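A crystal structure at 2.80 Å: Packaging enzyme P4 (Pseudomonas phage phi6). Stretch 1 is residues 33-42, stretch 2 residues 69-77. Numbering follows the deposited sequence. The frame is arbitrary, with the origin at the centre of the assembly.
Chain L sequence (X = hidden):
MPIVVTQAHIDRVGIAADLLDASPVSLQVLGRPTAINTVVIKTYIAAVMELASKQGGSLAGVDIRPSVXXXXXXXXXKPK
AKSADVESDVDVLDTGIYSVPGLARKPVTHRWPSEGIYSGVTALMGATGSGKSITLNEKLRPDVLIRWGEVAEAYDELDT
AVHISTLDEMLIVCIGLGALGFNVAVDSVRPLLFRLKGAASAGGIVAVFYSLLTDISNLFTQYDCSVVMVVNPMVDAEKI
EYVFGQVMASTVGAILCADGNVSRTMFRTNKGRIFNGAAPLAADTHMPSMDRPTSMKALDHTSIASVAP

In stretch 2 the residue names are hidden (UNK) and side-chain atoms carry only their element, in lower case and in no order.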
ATOM      1  N   PRO L  33      -8.258 -18.576  -9.744  1.00 39.48           N
ATOM      2  CA  PRO L  33      -7.709 -19.612 -10.632  1.00 38.38           C
ATOM      3  C   PRO L  33      -8.302 -19.481 -12.033  1.00 43.40           C
ATOM      4  O   PRO L  33      -9.527 -19.305 -12.170  1.00 44.17           O
ATOM      5  CB  PRO L  33      -8.142 -20.920  -9.961  1.00 40.24           C
ATOM      6  CG  PRO L  33      -8.347 -20.565  -8.550  1.00 44.57           C
ATOM      7  CD  PRO L  33      -8.913 -19.184  -8.571  1.00 40.87           C
ATOM      8  N   THR L  34      -7.423 -19.483 -13.057  1.00 39.08           N
ATOM      9  CA  THR L  34      -7.815 -19.342 -14.462  1.00 39.79           C
ATOM     10  C   THR L  34      -7.459 -20.614 -15.212  1.00 44.19           C
ATOM     11  O   THR L  34      -6.297 -21.025 -15.218  1.00 43.73           O
ATOM     12  CB  THR L  34      -7.183 -18.092 -15.136  1.00 44.81           C
ATOM     13  OG1 THR L  34      -7.219 -16.984 -14.236  1.00 51.01           O
ATOM     14  CG2 THR L  34      -7.900 -17.708 -16.412  1.00 42.56           C
ATOM     15  N   ALA L  35      -8.465 -21.208 -15.876  1.00 41.58           N
ATOM     16  CA  ALA L  35      -8.324 -22.427 -16.663  1.00 42.01           C
ATOM     17  C   ALA L  35      -7.467 -22.206 -17.910  1.00 44.39           C
ATOM     18  O   ALA L  35      -7.497 -21.121 -18.499  1.00 44.60           O
ATOM     19  CB  ALA L  35      -9.700 -22.936 -17.062  1.00 45.11           C
ATOM     20  N   ILE L  36      -6.715 -23.243 -18.305  1.00 40.05           N
ATOM     21  CA  ILE L  36      -5.876 -23.240 -19.500  1.00 40.08           C
ATOM     22  C   ILE L  36      -6.622 -24.003 -20.595  1.00 47.50           C
ATOM     23  O   ILE L  36      -6.962 -25.174 -20.402  1.00 47.15           O
ATOM     24  CB  ILE L  36      -4.450 -23.823 -19.218  1.00 41.33           C
ATOM     25  CG1 ILE L  36      -3.607 -22.827 -18.397  1.00 38.99           C
ATOM     26  CG2 ILE L  36      -3.724 -24.185 -20.528  1.00 42.73           C
ATOM     27  CD1 ILE L  36      -2.394 -23.398 -17.722  1.00 42.93           C
ATOM     28  N   ASN L  37      -6.868 -23.339 -21.749  1.00 46.87           N
ATOM     29  CA  ASN L  37      -7.537 -23.968 -22.885  1.00 48.87           C
ATOM     30  C   ASN L  37      -6.525 -24.813 -23.641  1.00 54.48           C
ATOM     31  O   ASN L  37      -5.686 -24.305 -24.392  1.00 54.42           O
ATOM     32  CB  ASN L  37      -8.250 -22.963 -23.798  1.00 46.58           C
ATOM     33  CG  ASN L  37      -9.193 -23.599 -24.806  1.00 82.66           C
ATOM     34  OD1 ASN L  37      -9.523 -22.996 -25.829  1.00 71.76           O
ATOM     35  ND2 ASN L  37      -9.679 -24.822 -24.539  1.00 86.01           N
ATOM     36  N   THR L  38      -6.597 -26.117 -23.378  1.00 51.93           N
ATOM     37  CA  THR L  38      -5.773 -27.190 -23.912  1.00 52.16           C
ATOM     38  C   THR L  38      -5.872 -27.238 -25.452  1.00 56.98           C
ATOM     39  O   THR L  38      -4.851 -27.449 -26.109  1.00 56.35           O
ATOM     40  CB  THR L  38      -6.220 -28.486 -23.196  1.00 63.72           C
ATOM     41  OG1 THR L  38      -5.295 -28.767 -22.154  1.00 63.93           O
ATOM     42  CG2 THR L  38      -6.395 -29.697 -24.114  1.00 64.72           C
ATOM     43  N   VAL L  39      -7.091 -27.017 -26.007  1.00 55.00           N
ATOM     44  CA  VAL L  39      -7.434 -27.063 -27.438  1.00 56.67           C
ATOM     45  C   VAL L  39      -6.456 -26.217 -28.267  1.00 57.73           C
ATOM     46  O   VAL L  39      -5.955 -26.689 -29.288  1.00 58.13           O
ATOM     47  CB  VAL L  39      -8.905 -26.623 -27.680  1.00 62.71           C
ATOM     48  CG1 VAL L  39      -9.278 -26.680 -29.158  1.00 65.02           C
ATOM     49  CG2 VAL L  39      -9.870 -27.466 -26.855  1.00 63.94           C
ATOM     50  N   VAL L  40      -6.167 -24.992 -27.800  1.00 51.48           N
ATOM     51  CA  VAL L  40      -5.266 -24.027 -28.441  1.00 49.11           C
ATOM     52  C   VAL L  40      -3.867 -24.660 -28.648  1.00 49.43           C
ATOM     53  O   VAL L  40      -3.319 -24.540 -29.747  1.00 49.43           O
ATOM     54  CB  VAL L  40      -5.206 -22.699 -27.622  1.00 50.46           C
ATOM     55  CG1 VAL L  40      -4.323 -21.654 -28.294  1.00 49.09           C
ATOM     56  CG2 VAL L  40      -6.604 -22.132 -27.397  1.00 51.08           C
ATOM     57  N   ILE L  41      -3.328 -25.367 -27.614  1.00 42.41           N
ATOM     58  CA  ILE L  41      -2.010 -26.029 -27.656  1.00 40.05           C
ATOM     59  C   ILE L  41      -2.042 -27.136 -28.725  1.00 47.38           C
ATOM     60  O   ILE L  41      -1.114 -27.223 -29.541  1.00 47.14           O
ATOM     61  CB  ILE L  41      -1.553 -26.555 -26.262  1.00 40.13           C
ATOM     62  CG1 ILE L  41      -1.569 -25.429 -25.196  1.00 37.64           C
ATOM     63  CG2 ILE L  41      -0.165 -27.180 -26.341  1.00 38.81           C
ATOM     64  CD1 ILE L  41      -1.967 -25.868 -23.837  1.00 43.42           C
ATOM     65  N   LYS L  42      -3.133 -27.940 -28.747  1.00 46.10           N
ATOM     66  CA  LYS L  42      -3.330 -29.013 -29.735  1.00 48.49           C
ATOM     67  C   LYS L  42      -3.346 -28.437 -31.161  1.00 52.83           C
ATOM     68  O   LYS L  42      -2.664 -28.959 -32.043  1.00 53.53           O
ATOM     69  CB  LYS L  42      -4.630 -29.793 -29.468  1.00 52.96           C
ATOM     70  CG  LYS L  42      -4.644 -30.623 -28.186  1.00 64.70           C
ATOM     71  CD  LYS L  42      -5.764 -31.675 -28.171  1.00 73.61           C
ATOM     72  CE  LYS L  42      -7.154 -31.095 -28.011  1.00 81.09           C
ATOM     73  NZ  LYS L  42      -8.189 -32.158 -28.000  1.00 84.05           N
ATOM     74  N   UNK L  69       0.668 -18.567 -36.759  1.00 62.87           N
ATOM     75  CA  UNK L  69       0.001 -19.860 -36.972  1.00 64.33           C
ATOM     76  C   UNK L  69      -1.451 -19.913 -36.474  1.00 70.62           C
ATOM     77  O   UNK L  69      -2.257 -20.612 -37.091  1.00 73.46           O
ATOM     78  c   UNK L  69       2.884 -22.317 -36.027  1.00 66.63           C
ATOM     79  c   UNK L  69       0.792 -21.010 -36.327  1.00 62.73           C
ATOM     80  c   UNK L  69       2.260 -21.661 -38.297  1.00 71.63           C
ATOM     81  c   UNK L  69       2.223 -21.254 -36.829  1.00 67.19           C
ATOM     82  N   UNK L  70      -1.787 -19.210 -35.371  1.00 65.68           N
ATOM     83  CA  UNK L  70      -3.143 -19.242 -34.790  1.00 65.81           C
ATOM     84  C   UNK L  70      -3.881 -17.913 -34.957  1.00 72.28           C
ATOM     85  O   UNK L  70      -3.246 -16.859 -34.860  1.00 70.54           O
ATOM     86  c   UNK L  70      -3.043 -22.126 -33.082  1.00 69.52           C
ATOM     87  c   UNK L  70      -2.252 -20.836 -32.905  1.00 65.43           C
ATOM     88  c   UNK L  70      -1.724 -20.704 -31.494  1.00 62.28           C
ATOM     89  c   UNK L  70      -3.080 -19.607 -33.294  1.00 62.87           C
ATOM     90  N   UNK L  71      -5.219 -17.958 -35.184  1.00 72.53           N
ATOM     91  CA  UNK L  71      -6.041 -16.743 -35.332  1.00 73.89           C
ATOM     92  C   UNK L  71      -6.147 -15.996 -33.990  1.00 76.09           C
ATOM     93  O   UNK L  71      -6.112 -14.760 -33.967  1.00 75.74           O
ATOM     94  c   UNK L  71      -7.472 -16.982 -37.432  1.00 94.50           C
ATOM     95  c   UNK L  71      -8.862 -16.340 -39.447  1.00116.88           C
ATOM     96  c   UNK L  71      -8.823 -16.483 -37.942  1.00105.32           C
ATOM     97  c   UNK L  71      -7.432 -17.057 -35.903  1.00 79.77           C
ATOM     98  n   UNK L  71     -10.182 -15.852 -39.932  1.00125.66           N
ATOM     99  N   UNK L  72      -6.225 -16.758 -32.884  1.00 70.63           N
ATOM    100  CA  UNK L  72      -6.222 -16.242 -31.518  1.00 68.28           C
ATOM    101  C   UNK L  72      -5.213 -17.032 -30.669  1.00 68.46           C
ATOM    102  O   UNK L  72      -5.204 -18.266 -30.680  1.00 67.90           O
ATOM    103  o   UNK L  72      -8.375 -16.185 -28.616  1.00 90.81           O
ATOM    104  c   UNK L  72      -7.628 -16.245 -30.893  1.00 71.70           C
ATOM    105  o   UNK L  72      -7.126 -14.517 -29.330  1.00 83.78           O
ATOM    106  c   UNK L  72      -7.703 -15.605 -29.510  1.00 83.98           C
ATOM    107  N   UNK L  73      -4.356 -16.291 -29.956  1.00 62.68           N
ATOM    108  CA  UNK L  73      -3.255 -16.770 -29.121  1.00 60.48           C
ATOM    109  C   UNK L  73      -3.637 -16.940 -27.616  1.00 62.64           C
ATOM    110  O   UNK L  73      -2.775 -17.279 -26.814  1.00 60.51           O
ATOM    111  o   UNK L  73      -2.530 -14.460 -28.989  1.00 74.44           O
ATOM    112  c   UNK L  73      -1.408 -15.816 -30.638  1.00 69.48           C
ATOM    113  c   UNK L  73      -2.066 -15.785 -29.256  1.00 71.00           C
ATOM    114  N   UNK L  74      -4.914 -16.738 -27.249  1.00 59.86           N
ATOM    115  CA  UNK L  74      -5.374 -16.856 -25.859  1.00 59.04           C
ATOM    116  C   UNK L  74      -5.364 -18.308 -25.352  1.00 63.64           C
ATOM    117  O   UNK L  74      -5.835 -19.197 -26.054  1.00 65.72           O
ATOM    118  c   UNK L  74      -6.763 -16.264 -25.723  1.00 61.30           C
ATOM    119  N   UNK L  75      -4.781 -18.543 -24.154  1.00 57.20           N
ATOM    120  CA  UNK L  75      -4.709 -19.852 -23.501  1.00 55.65           C
ATOM    121  C   UNK L  75      -5.596 -19.817 -22.238  1.00 58.88           C
ATOM    122  O   UNK L  75      -6.185 -20.833 -21.866  1.00 59.63           O
ATOM    123  c   UNK L  75      -1.506 -22.238 -23.210  1.00 71.34           C
ATOM    124  c   UNK L  75      -3.225 -20.264 -23.200  1.00 56.81           C
ATOM    125  c   UNK L  75      -2.974 -21.760 -23.457  1.00 58.89           C
ATOM    126  c   UNK L  75      -2.715 -19.820 -21.810  1.00 54.80           C
ATOM    127  N   UNK L  76      -5.698 -18.641 -21.591  1.00 53.49           N
ATOM    128  CA  UNK L  76      -6.479 -18.458 -20.373  1.00 52.46           C
ATOM    129  C   UNK L  76      -7.907 -18.045 -20.717  1.00 60.17           C
ATOM    130  O   UNK L  76      -8.114 -17.122 -21.510  1.00 60.28           O
ATOM    131  c   UNK L  76      -1.938 -18.633 -17.970  1.00 49.60           C
ATOM    132  c   UNK L  76      -4.322 -18.959 -18.080  1.00 51.99           C
ATOM    133  c   UNK L  76      -2.051 -17.544 -18.803  1.00 51.27           C
ATOM    134  c   UNK L  76      -3.309 -17.155 -19.271  1.00 50.12           C
ATOM    135  c   UNK L  76      -5.804 -17.439 -19.446  1.00 51.30           C
ATOM    136  c   UNK L  76      -4.451 -17.865 -18.933  1.00 49.99           C
ATOM    137  c   UNK L  76      -3.066 -19.347 -17.605  1.00 51.37           C
ATOM    138  N   UNK L  77      -8.890 -18.773 -20.146  1.00 58.86           N
ATOM    139  CA  UNK L  77     -10.321 -18.561 -20.388  1.00 84.58           C
ATOM    140  C   UNK L  77     -11.039 -18.242 -19.078  1.00104.48           C
ATOM    141  O   UNK L  77     -10.932 -18.995 -18.114  1.00 73.48           O
ATOM    142  c   UNK L  77     -10.941 -19.788 -21.094  1.00 94.25           C
ATOM    143  o   UNK L  77     -10.667 -20.962 -20.326  1.00 91.77           O
ATOM    144  c   UNK L  77     -10.436 -19.960 -22.523  1.00 94.08           C
TER

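Position 69 carries four carbons, forked at the second. It lies at the end of a helix and does not reach stretch 1. The fork after one CH2 identifies Leu69.

Position 70 again has four carbons, forked at the second. It is the first residue after the helix to leave helical phi/psi. Its CB points toward stretch 1, and one branch tip lies 4.2 Å from CG1 of Val40. This is Leu70, and the tip nearest Val40 CG1 is CD1.

Position 71 has four carbons in a row ending in a nitrogen. The chain is exposed and touches nothing on stretch 1. It is Lys71.

Position 72 has two carbons, the second carrying two oxygens. This carboxylate does not touch stretch 1, but the backbone O of position 72 lies 4.2 Å from Val40 CG1. The residue is Asp72.

Position 73 has one carbon bearing one oxygen and one carbon. Its CB points away from stretch 1. A beta-branched hydroxyl side chain means Thr73.

Position 74 has a single carbon, too far away to touch stretch 1. The contact is made by backbone: O of position 74 lies 3.3 Å from Val40 CG2. It is Ala74.

Position 75 has four carbons, forked at the first, with one arm two carbons long. The side chain is buried and touches both Ile36 and Ile41. This is Ile75. Its CD1 lies 3.7 Å from Ile41 CD1, and its CG1 is 3.9 Å from Ile36 CG2.

Position 76 has one carbon followed by a ring of six carbons. CB is 3.7 Å from Thr34 CG2. No ring atom is a heteroatom or carries a hydroxyl, so this is Phe76. Its CE1 packs 3.6 Å from Ile36 CG1, while Thr34 O and Ala35 O lie at the ring edge, near its plane.

Position 77 has one carbon bearing one oxygen and one carbon. The methyl is 3.9 Å from Asn37 CB. It is Thr77, with OG1 3.9 Å from Ala35 CB.

The contact is anchored by backbone. Thr77 N donates to Ala35 O at 3.2 Å, and Asn37 N donates to Ile75 O at 2.6 Å. Both bonds are nearly straight. They flank a single beta bridge between Ile36 and Phe76. The same two carbonyls also receive CA-H...O contacts, Ala35 O from Phe76 CA and Ile75 O from Ile36 CA, both at 3.4 Å. Apolar packing extends the contact beyond the bridge: Ile41 meets Ile75, and Val40 packs on Leu70.

Stretch 2 (69-77) LLKDTAIFT
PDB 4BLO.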